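Local coordinates for protein alpha-galactosidase 1 (PDB 3LRL) that hydrolyses terminal, non-reducing alpha-D-galactose residues from alpha-galactosides such as galactose oligosaccharides, galactomannans and galactolipids, at residues 218-223 and 233-238; 204-209 and 244-249; 71-76 and 111-116. The protein carries 1 engineered substitution. All coordinates share one frame; numbering follows the deposited sequence.

In the fold
All three contacts belong to the (beta/alpha)8 barrel of this family 27 glycoside hydrolase and are largely buried. Contact 2 lies nearest the chain's centre, about 11 Å from contact centre to chain centre, against 19 and 18 Å for contacts 1 and 3. Contacts 2 and 3 reach the same parallel sheet; contact 1, nested in the chain loop that contact 2 closes, touches contact 2. Contact 1 packs on the second subunit and contact 2 on the third at Met249, whereas no other chain touches contact 3. Chemistry differs accordingly: a disulfide and a guanidinium-imidazole stack (Arg220 on His236), then methionine packing, then backbone and indole hydrogen bonds beside substrate-binding aspartates.

Contact 1. Residues 218-223 and 233-238; sequences DSRCPC and AGFHCS. With GLC (alpha-D-glucopyranose), chain D.
Arg220 starts with CG anti to its own carbonyl carbon (chi1 -60°) and bends at chi3 (-72°), a course that lays its guanidinium flat on the His236 ring, with the planes 9° apart and the centres separated by 3.4 Å. Both segments belong to the long loop after barrel strand 203-205, where an Asx turn and a type I beta turn begin at Asp218 and the Cys221–Cys237 disulfide ties the two arms together. Asp218 fixes the guanidinium side-on: OD1 takes NE and the backbone N of Arg220, each at 2.9 Å, while OD2 receives NH2 through its syn lone pair. Arg220 NH1 also forms a salt bridge with Asp379 of the second subunit. Replacing this arginine by alanine would probably cost Asp218 its close ion-pair partner, leave that Asp379 without this salt bridge, and uncover the His236 face. Phe235 is shared: its ring has His236 CD2 over one face and, over the opposite one, C3 of the glucose, 3.9 Å above the ring plane, so this loop contributes an aromatic surface to the sugar site beside the proton donor Asp209. Between the backbones, Phe235 N donates to Arg220 O at 2.9 Å. A side chain at Gly234 would hardly fit: its positive phi favours glycine, and a CB would fall 2.0 Å from Arg220 O.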
loop_
_atom_site.group_PDB
_atom_site.type_symbol
_atom_site.label_atom_id
_atom_site.label_comp_id
_atom_site.label_asym_id
_atom_site.label_seq_id
_atom_site.Cartn_x
_atom_site.Cartn_y
_atom_site.Cartn_z
ATOM N N ASP A 218 -7.874 4.121 -19.330
ATOM C CA ASP A 218 -9.073 3.313 -19.390
ATOM C C ASP A 218 -9.446 2.914 -17.974
ATOM O O ASP A 218 -8.569 2.646 -17.145
ATOM C CB ASP A 218 -8.842 2.083 -20.279
ATOM C CG ASP A 218 -10.135 1.407 -20.694
ATOM O OD1 ASP A 218 -10.859 0.870 -19.840
ATOM O OD2 ASP A 218 -10.416 1.362 -21.898
ATOM N N SER A 219 -10.748 2.913 -17.691
ATOM C CA SER A 219 -11.241 2.670 -16.323
ATOM C C SER A 219 -11.154 1.185 -15.960
ATOM O O SER A 219 -11.274 0.802 -14.779
ATOM C CB SER A 219 -12.667 3.169 -16.174
ATOM O OG SER A 219 -13.539 2.475 -17.045
ATOM N N ARG A 220 -10.953 0.359 -16.984
ATOM C CA ARG A 220 -10.748 -1.090 -16.818
ATOM C C ARG A 220 -9.263 -1.427 -16.529
ATOM O O ARG A 220 -8.905 -2.573 -16.260
ATOM C CB ARG A 220 -11.262 -1.843 -18.055
ATOM C CG ARG A 220 -12.753 -1.615 -18.324
ATOM C CD ARG A 220 -13.170 -2.062 -19.711
ATOM N NE ARG A 220 -12.664 -1.181 -20.762
ATOM C CZ ARG A 220 -12.859 -1.383 -22.067
ATOM N NH1 ARG A 220 -13.550 -2.445 -22.482
ATOM N NH2 ARG A 220 -12.375 -0.524 -22.961
ATOM N N CYS A 221 -8.425 -0.402 -16.590
ATOM C CA CYS A 221 -7.013 -0.470 -16.241
ATOM C C CYS A 221 -6.743 0.646 -15.218
ATOM O O CYS A 221 -6.178 1.664 -15.563
ATOM C CB CYS A 221 -6.177 -0.300 -17.520
ATOM S SG CYS A 221 -4.408 -0.457 -17.337
ATOM N N PRO A 222 -7.172 0.456 -13.952
ATOM C CA PRO A 222 -7.100 1.534 -12.945
ATOM C C PRO A 222 -5.690 1.983 -12.560
ATOM O O PRO A 222 -5.531 3.091 -12.036
ATOM C CB PRO A 222 -7.782 0.922 -11.714
ATOM C CG PRO A 222 -7.655 -0.581 -11.907
ATOM C CD PRO A 222 -7.734 -0.796 -13.387
ATOM N N CYS A 223 -4.675 1.147 -12.776
ATOM C CA CYS A 223 -3.331 1.539 -12.407
ATOM C C CYS A 223 -2.712 2.343 -13.509
ATOM O O CYS A 223 -2.722 1.909 -14.660
ATOM C CB CYS A 223 -2.474 0.325 -12.103
ATOM S SG CYS A 223 -3.023 -0.554 -10.637
ATOM N N ALA A 233 -4.652 -5.277 -11.950
ATOM C CA ALA A 233 -4.004 -5.184 -13.268
ATOM C C ALA A 233 -4.976 -4.777 -14.383
ATOM O O ALA A 233 -4.647 -3.943 -15.233
ATOM C CB ALA A 233 -3.314 -6.506 -13.632
ATOM N N GLY A 234 -6.154 -5.398 -14.371
ATOM C CA GLY A 234 -7.207 -5.109 -15.342
ATOM C C GLY A 234 -6.824 -5.419 -16.764
ATOM O O GLY A 234 -6.052 -6.352 -17.032
ATOM N N PHE A 235 -7.379 -4.642 -17.687
ATOM C CA PHE A 235 -7.039 -4.767 -19.116
ATOM C C PHE A 235 -7.445 -3.505 -19.875
ATOM O O PHE A 235 -7.841 -2.520 -19.260
ATOM C CB PHE A 235 -7.579 -6.070 -19.760
ATOM C CG PHE A 235 -9.103 -6.169 -19.874
ATOM C CD1 PHE A 235 -9.669 -6.989 -20.863
ATOM C CD2 PHE A 235 -9.959 -5.508 -18.994
ATOM C CE1 PHE A 235 -11.052 -7.136 -20.983
ATOM C CE2 PHE A 235 -11.363 -5.631 -19.103
ATOM C CZ PHE A 235 -11.917 -6.440 -20.085
ATOM N N HIS A 236 -7.321 -3.534 -21.197
ATOM C CA HIS A 236 -7.473 -2.330 -22.020
ATOM C C HIS A 236 -6.508 -1.231 -21.589
ATOM O O HIS A 236 -6.868 -0.064 -21.570
ATOM C CB HIS A 236 -8.932 -1.850 -22.047
ATOM C CG HIS A 236 -9.867 -2.833 -22.690
ATOM N ND1 HIS A 236 -10.053 -2.903 -24.057
ATOM C CD2 HIS A 236 -10.643 -3.806 -22.159
ATOM C CE1 HIS A 236 -10.908 -3.871 -24.336
ATOM N NE2 HIS A 236 -11.283 -4.432 -23.202
ATOM N N CYS A 237 -5.283 -1.618 -21.249
ATOM C CA CYS A 237 -4.239 -0.683 -20.834
ATOM C C CYS A 237 -3.585 -0.203 -22.095
ATOM O O CYS A 237 -3.439 -0.976 -23.029
ATOM C CB CYS A 237 -3.182 -1.379 -19.964
ATOM S SG CYS A 237 -3.809 -2.089 -18.420
ATOM N N SER A 238 -3.169 1.056 -22.129
ATOM C CA SER A 238 -2.525 1.573 -23.312
ATOM C C SER A 238 -1.107 1.045 -23.465
ATOM O O SER A 238 -0.490 0.546 -22.514
ATOM C CB SER A 238 -2.541 3.105 -23.330
ATOM O OG SER A 238 -1.776 3.689 -22.287
HETATM C C1 GLC D . -11.137 -11.320 -18.636
HETATM C C2 GLC D . -11.347 -10.234 -17.557
HETATM C C3 GLC D . -10.213 -9.208 -17.444
HETATM C C4 GLC D . -8.861 -9.919 -17.526
HETATM C C5 GLC D . -8.758 -10.658 -18.853
HETATM C C6 GLC D . -7.428 -11.389 -18.848
HETATM O O1 GLC D . -11.614 -12.541 -18.115
HETATM O O2 GLC D . -12.584 -9.570 -17.777
HETATM O O3 GLC D . -10.329 -8.560 -16.206
HETATM O O4 GLC D . -7.750 -9.050 -17.426
HETATM O O5 GLC D . -9.807 -11.600 -19.060
HETATM O O6 GLC D . -6.910 -11.402 -20.152
HETATM O O HOH W 1 -4.402 -1.355 -13.789
#

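Contact 2. Residues 204-209 and 244-249; sequences WRMSGD and NKAAPM. With GLA (alpha-D-galactopyranose), chain B; GLC (alpha-D-glucopyranose), chain D.
Met206 meets the helix side of this contact at two points, its CB against Met249 SD at 3.4 Å and its terminal methyl against Ala246, with CE 3.5 Å from Ala246 CB. The conformation accounts for both: CG sits between the backbone N and the carbonyl carbon (chi1 46°), and further bends at chi2 and chi3 curl CE round toward Ala246 and the CB of Lys245. Met249 differs, its chain being extended beyond CG (chi2 -176°), which carries the sulfur straight to the base of Met206. The contact thus joins the end of barrel strand 203-205 to the C-terminal part of helix 239-246 and the residues that follow, as far as Met249, within the (beta/alpha)8 fold.

Lys245 runs past Ser207, where CD and Ser207 CB are 4.3 Å apart. Its NZ donates to a water at 2.7 Å that also accepts from Gly208 N, and it bonds to Asn241 OD1 and Cys223 O besides.

Arg205 serves the sugar site instead. NH1 and NH2 both donate to galactose O2, and NH2 also to Asp209 OD1 at 2.6 Å, within the guanidinium plane and onto the anti lone pair. The 1.7 Å modelled between Asp209 OD1 and galactose O2 is doubtful and supports no bond here. Ser207 OG closes onto Gly208 O, in the carbonyl plane.

Direct side-chain contact between the segments is therefore apolar, with a water bridging Lys245 NZ and Gly208 N. The polar chemistry lies at the far end of the loop, where Asp209 OD2 stands 2.6 Å from glucose O6, the oxygen linking the two sugars, consistent with its role as proton donor.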
loop_
_atom_site.group_PDB
_atom_site.type_symbol
_atom_site.label_atom_id
_atom_site.label_comp_id
_atom_site.label_asym_id
_atom_site.label_seq_id
_atom_site.Cartn_x
_atom_site.Cartn_y
_atom_site.Cartn_z
ATOM N N TRP A 204 7.350 -13.480 -18.069
ATOM C CA TRP A 204 6.187 -13.153 -17.236
ATOM C C TRP A 204 5.512 -11.860 -17.693
ATOM O O TRP A 204 6.145 -10.810 -17.801
ATOM C CB TRP A 204 6.562 -13.050 -15.737
ATOM C CG TRP A 204 7.814 -12.279 -15.503
ATOM C CD1 TRP A 204 7.923 -10.933 -15.269
ATOM C CD2 TRP A 204 9.152 -12.796 -15.499
ATOM N NE1 TRP A 204 9.239 -10.588 -15.116
ATOM C CE2 TRP A 204 10.017 -11.711 -15.269
ATOM C CE3 TRP A 204 9.701 -14.077 -15.679
ATOM C CZ2 TRP A 204 11.411 -11.863 -15.203
ATOM C CZ3 TRP A 204 11.078 -14.234 -15.604
ATOM C CH2 TRP A 204 11.917 -13.130 -15.355
ATOM N N ARG A 205 4.217 -11.948 -17.958
ATOM C CA ARG A 205 3.407 -10.745 -18.164
ATOM C C ARG A 205 3.562 -9.896 -16.916
ATOM O O ARG A 205 3.395 -10.391 -15.782
ATOM C CB ARG A 205 1.948 -11.113 -18.428
ATOM C CG ARG A 205 1.708 -11.667 -19.838
ATOM C CD ARG A 205 1.507 -10.536 -20.869
ATOM N NE ARG A 205 0.403 -9.666 -20.454
ATOM C CZ ARG A 205 -0.885 -9.948 -20.631
ATOM N NH1 ARG A 205 -1.246 -11.045 -21.264
ATOM N NH2 ARG A 205 -1.812 -9.117 -20.195
ATOM N N MET A 206 3.937 -8.637 -17.128
ATOM C CA MET A 206 4.125 -7.673 -16.038
ATOM C C MET A 206 2.993 -6.644 -15.909
ATOM O O MET A 206 3.131 -5.649 -15.181
ATOM C CB MET A 206 5.514 -7.001 -16.119
ATOM C CG MET A 206 5.978 -6.481 -17.505
ATOM S SD MET A 206 4.796 -5.390 -18.346
ATOM C CE MET A 206 4.824 -3.905 -17.401
ATOM N N SER A 207 1.866 -6.890 -16.585
ATOM C CA SER A 207 0.708 -5.961 -16.566
ATOM C C SER A 207 -0.622 -6.571 -17.058
ATOM O O SER A 207 -0.649 -7.679 -17.614
ATOM C CB SER A 207 1.022 -4.694 -17.391
ATOM O OG SER A 207 0.814 -4.947 -18.762
ATOM N N GLY A 208 -1.712 -5.825 -16.896
ATOM C CA GLY A 208 -2.979 -6.176 -17.547
ATOM C C GLY A 208 -2.864 -6.151 -19.070
ATOM O O GLY A 208 -1.865 -5.666 -19.626
ATOM N N ASP A 209 -3.866 -6.682 -19.758
ATOM C CA ASP A 209 -3.813 -6.771 -21.229
ATOM C C ASP A 209 -3.584 -5.436 -21.950
ATOM O O ASP A 209 -4.134 -4.398 -21.551
ATOM C CB ASP A 209 -5.079 -7.411 -21.788
ATOM C CG ASP A 209 -5.294 -8.835 -21.314
ATOM O OD1 ASP A 209 -4.363 -9.498 -20.747
ATOM O OD2 ASP A 209 -6.422 -9.309 -21.563
ATOM N N ASN A 244 5.316 2.262 -19.447
ATOM C CA ASN A 244 5.652 3.039 -18.267
ATOM C C ASN A 244 5.818 2.153 -17.022
ATOM O O ASN A 244 6.736 2.368 -16.226
ATOM C CB ASN A 244 4.611 4.136 -18.068
ATOM C CG ASN A 244 4.829 5.321 -18.994
ATOM O OD1 ASN A 244 5.920 5.533 -19.492
ATOM N ND2 ASN A 244 3.781 6.094 -19.226
ATOM N N LYS A 245 4.933 1.154 -16.883
ATOM C CA LYS A 245 4.978 0.187 -15.778
ATOM C C LYS A 245 6.222 -0.697 -15.847
ATOM O O LYS A 245 6.808 -1.065 -14.807
ATOM C CB LYS A 245 3.717 -0.692 -15.771
ATOM C CG LYS A 245 2.453 -0.020 -15.252
ATOM C CD LYS A 245 1.229 -0.879 -15.488
ATOM C CE LYS A 245 -0.059 -0.136 -15.065
ATOM N NZ LYS A 245 -1.335 -0.799 -15.526
ATOM N N ALA A 246 6.627 -1.013 -17.074
ATOM C CA ALA A 246 7.771 -1.890 -17.352
ATOM C C ALA A 246 9.125 -1.241 -17.103
ATOM O O ALA A 246 10.136 -1.948 -16.920
ATOM C CB ALA A 246 7.703 -2.397 -18.782
ATOM N N ALA A 247 9.144 0.095 -17.105
ATOM C CA ALA A 247 10.390 0.875 -17.053
ATOM C C ALA A 247 11.344 0.560 -15.893
ATOM O O ALA A 247 12.540 0.485 -16.122
ATOM C CB ALA A 247 10.111 2.408 -17.151
ATOM N N PRO A 248 10.837 0.441 -14.638
ATOM C CA PRO A 248 11.792 0.082 -13.554
ATOM C C PRO A 248 12.229 -1.369 -13.582
ATOM O O PRO A 248 13.252 -1.712 -12.962
ATOM C CB PRO A 248 11.003 0.371 -12.268
ATOM C CG PRO A 248 9.560 0.216 -12.661
ATOM C CD PRO A 248 9.470 0.683 -14.105
ATOM N N MET A 249 11.491 -2.197 -14.330
ATOM C CA MET A 249 11.613 -3.659 -14.246
ATOM C C MET A 249 12.745 -4.271 -15.054
ATOM O O MET A 249 12.994 -5.473 -14.944
ATOM C CB MET A 249 10.313 -4.348 -14.676
ATOM C CG MET A 249 9.099 -4.010 -13.872
ATOM S SD MET A 249 7.662 -4.951 -14.378
ATOM C CE MET A 249 6.461 -4.284 -13.221
HETATM C C1 GLA B . -5.999 -12.498 -20.124
HETATM C C2 GLA B . -4.503 -12.477 -20.566
HETATM C C3 GLA B . -4.379 -13.156 -21.949
HETATM C C4 GLA B . -5.290 -14.410 -22.178
HETATM C C5 GLA B . -6.726 -14.233 -21.671
HETATM C C6 GLA B . -7.512 -15.546 -21.753
HETATM O O2 GLA B . -3.921 -11.133 -20.516
HETATM O O3 GLA B . -3.024 -13.438 -22.214
HETATM O O4 GLA B . -4.784 -15.588 -21.587
HETATM O O5 GLA B . -6.666 -13.758 -20.324
HETATM O O6 GLA B . -8.470 -15.573 -22.801
HETATM C C1 GLC D . -11.137 -11.320 -18.636
HETATM C C2 GLC D . -11.347 -10.234 -17.557
HETATM C C3 GLC D . -10.213 -9.208 -17.444
HETATM C C4 GLC D . -8.861 -9.919 -17.526
HETATM C C5 GLC D . -8.758 -10.658 -18.853
HETATM C C6 GLC D . -7.428 -11.389 -18.848
HETATM O O1 GLC D . -11.614 -12.541 -18.115
HETATM O O2 GLC D . -12.584 -9.570 -17.777
HETATM O O3 GLC D . -10.329 -8.560 -16.206
HETATM O O4 GLC D . -7.750 -9.050 -17.426
HETATM O O5 GLC D . -9.807 -11.600 -19.060
HETATM O O6 GLC D . -6.910 -11.402 -20.152
HETATM O O HOH W 2 -1.819 -3.384 -15.195
#

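Contact 3. Residues 71-76 and 111-116; sequences LDDCWS and GMYSSA. With GLA (alpha-D-galactopyranose), chain B.
The indole of Trp75 carries the Met112 methyl on one face, Ser76 CB on the opposite face, and Tyr113 O near its plane at the pyrrole edge. These groups meet in the (beta/alpha)8 barrel, between neighbouring parallel strands 68-70 and 109-115: 71-76 continues from the first and is linked to the second by Leu71 N and Gly111 O at 2.8 Å. Met112 CE stands 3.3 Å from the centroid of the six-membered Trp75 ring and only 7° off its normal, a CH-pi contact within a Met-aromatic pair. The edge is held by a hydrogen bond from Trp75 NE1 to Tyr113 O, 3.0 Å long. On the Tyr113 ring, one face receives Asp72 OD2 and Asp73 N, both offset toward the rim.

Asp72 and Asp73 bind substrate, and each is positioned locally. Asp72 OD2 accepts Asp73 N at 2.7 Å, from above the carboxylate plane, while Asp72 OD1 forms a salt bridge with Lys147. Asp73 OD1 accepts from Cys74 N at 2.7 Å, and its OD2 from Ala122 N. Tyr113, its CG anti to the backbone N (chi1 163°), extends beneath both aspartates, and its OH bonds to the nucleophile Asp149. Asp73 OD2 accepts a hydrogen bond from O6 of the galactose at 3.1 Å.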
loop_
_atom_site.group_PDB
_atom_site.type_symbol
_atom_site.label_atom_id
_atom_site.label_comp_id
_atom_site.label_asym_id
_atom_site.label_seq_id
_atom_site.Cartn_x
_atom_site.Cartn_y
_atom_site.Cartn_z
ATOM N N LEU A 71 -1.584 -21.336 -29.615
ATOM C CA LEU A 71 -3.021 -21.513 -29.471
ATOM C C LEU A 71 -3.431 -21.022 -28.089
ATOM O O LEU A 71 -2.790 -21.355 -27.082
ATOM C CB LEU A 71 -3.432 -22.979 -29.690
ATOM C CG LEU A 71 -4.925 -23.328 -29.555
ATOM C CD1 LEU A 71 -5.854 -22.532 -30.510
ATOM C CD2 LEU A 71 -5.156 -24.820 -29.716
ATOM N N ASP A 72 -4.494 -20.223 -28.047
ATOM C CA ASP A 72 -4.878 -19.502 -26.840
ATOM C C ASP A 72 -6.138 -20.146 -26.250
ATOM O O ASP A 72 -6.378 -21.331 -26.463
ATOM C CB ASP A 72 -5.041 -18.002 -27.146
ATOM C CG ASP A 72 -4.859 -17.129 -25.917
ATOM O OD1 ASP A 72 -3.724 -16.643 -25.679
ATOM O OD2 ASP A 72 -5.854 -16.945 -25.177
ATOM N N ASP A 73 -6.941 -19.380 -25.523
ATOM C CA ASP A 73 -8.114 -19.915 -24.824
ATOM C C ASP A 73 -9.106 -20.637 -25.745
ATOM O O ASP A 73 -8.977 -20.599 -26.976
ATOM C CB ASP A 73 -8.830 -18.768 -24.109
ATOM C CG ASP A 73 -9.462 -19.179 -22.801
ATOM O OD1 ASP A 73 -9.807 -20.358 -22.594
ATOM O OD2 ASP A 73 -9.628 -18.282 -21.968
ATOM N N CYS A 74 -10.087 -21.296 -25.126
ATOM C CA CYS A 74 -11.278 -21.877 -25.800
ATOM C C CYS A 74 -11.034 -23.074 -26.690
ATOM O O CYS A 74 -11.788 -23.289 -27.626
ATOM C CB CYS A 74 -12.017 -20.826 -26.642
ATOM S SG CYS A 74 -11.966 -19.150 -26.003
ATOM N N TRP A 75 -9.991 -23.845 -26.420
ATOM C CA TRP A 75 -9.663 -24.979 -27.271
ATOM C C TRP A 75 -10.231 -26.316 -26.782
ATOM O O TRP A 75 -10.273 -27.287 -27.529
ATOM C CB TRP A 75 -8.155 -25.082 -27.399
ATOM C CG TRP A 75 -7.468 -25.350 -26.108
ATOM C CD1 TRP A 75 -6.969 -24.423 -25.246
ATOM C CD2 TRP A 75 -7.197 -26.641 -25.515
ATOM N NE1 TRP A 75 -6.400 -25.045 -24.158
ATOM C CE2 TRP A 75 -6.516 -26.403 -24.298
ATOM C CE3 TRP A 75 -7.445 -27.970 -25.906
ATOM C CZ2 TRP A 75 -6.086 -27.439 -23.461
ATOM C CZ3 TRP A 75 -7.021 -28.998 -25.079
ATOM C CH2 TRP A 75 -6.345 -28.723 -23.861
ATOM N N SER A 76 -10.630 -26.375 -25.517
ATOM C CA SER A 76 -11.023 -27.632 -24.895
ATOM C C SER A 76 -12.538 -27.755 -24.758
ATOM O O SER A 76 -13.282 -26.779 -24.949
ATOM C CB SER A 76 -10.330 -27.808 -23.536
ATOM O OG SER A 76 -10.620 -26.735 -22.662
ATOM N N GLY A 111 2.623 -23.639 -29.245
ATOM C CA GLY A 111 2.190 -23.173 -27.926
ATOM C C GLY A 111 0.744 -23.494 -27.608
ATOM O O GLY A 111 -0.137 -23.497 -28.497
ATOM N N MET A 112 0.492 -23.812 -26.341
ATOM C CA MET A 112 -0.888 -23.941 -25.858
ATOM C C MET A 112 -1.097 -23.080 -24.632
ATOM O O MET A 112 -0.195 -22.376 -24.191
ATOM C CB MET A 112 -1.295 -25.390 -25.611
ATOM C CG MET A 112 -1.425 -26.232 -26.883
ATOM S SD MET A 112 -2.232 -27.847 -26.670
ATOM C CE MET A 112 -3.938 -27.425 -26.429
ATOM N N TYR A 113 -2.312 -23.124 -24.107
ATOM C CA TYR A 113 -2.745 -22.215 -23.072
ATOM C C TYR A 113 -3.567 -22.958 -22.001
ATOM O O TYR A 113 -4.362 -23.885 -22.297
ATOM C CB TYR A 113 -3.556 -21.073 -23.719
ATOM C CG TYR A 113 -4.408 -20.287 -22.769
ATOM C CD1 TYR A 113 -5.650 -20.778 -22.339
ATOM C CD2 TYR A 113 -3.978 -19.059 -22.282
ATOM C CE1 TYR A 113 -6.429 -20.075 -21.447
ATOM C CE2 TYR A 113 -4.753 -18.343 -21.393
ATOM C CZ TYR A 113 -5.974 -18.854 -20.984
ATOM O OH TYR A 113 -6.727 -18.142 -20.090
ATOM N N SER A 114 -3.367 -22.530 -20.752
ATOM C CA SER A 114 -4.287 -22.837 -19.642
ATOM C C SER A 114 -4.271 -21.665 -18.642
ATOM O O SER A 114 -3.656 -20.626 -18.902
ATOM C CB SER A 114 -3.898 -24.139 -18.941
ATOM O OG SER A 114 -5.004 -24.632 -18.194
ATOM N N SER A 115 -4.930 -21.848 -17.499
ATOM C CA SER A 115 -4.928 -20.858 -16.434
ATOM C C SER A 115 -4.640 -21.516 -15.080
ATOM O O SER A 115 -5.174 -22.600 -14.776
ATOM C CB SER A 115 -6.280 -20.111 -16.422
ATOM O OG SER A 115 -6.351 -19.137 -15.399
ATOM N N ALA A 116 -3.785 -20.869 -14.282
ATOM C CA ALA A 116 -3.572 -21.235 -12.869
ATOM C C ALA A 116 -4.800 -20.855 -12.038
ATOM O O ALA A 116 -4.757 -19.998 -11.154
ATOM C CB ALA A 116 -2.347 -20.572 -12.323
HETATM C C1 GLA B . -5.999 -12.498 -20.124
HETATM C C2 GLA B . -4.503 -12.477 -20.566
HETATM C C3 GLA B . -4.379 -13.156 -21.949
HETATM C C4 GLA B . -5.290 -14.410 -22.178
HETATM C C5 GLA B . -6.726 -14.233 -21.671
HETATM C C6 GLA B . -7.512 -15.546 -21.753
HETATM O O2 GLA B . -3.921 -11.133 -20.516
HETATM O O3 GLA B . -3.024 -13.438 -22.214
HETATM O O4 GLA B . -4.784 -15.588 -21.587
HETATM O O5 GLA B . -6.666 -13.758 -20.324
HETATM O O6 GLA B . -8.470 -15.573 -22.801
HETATM O O HOH W 3 -4.107 -23.775 -26.237
#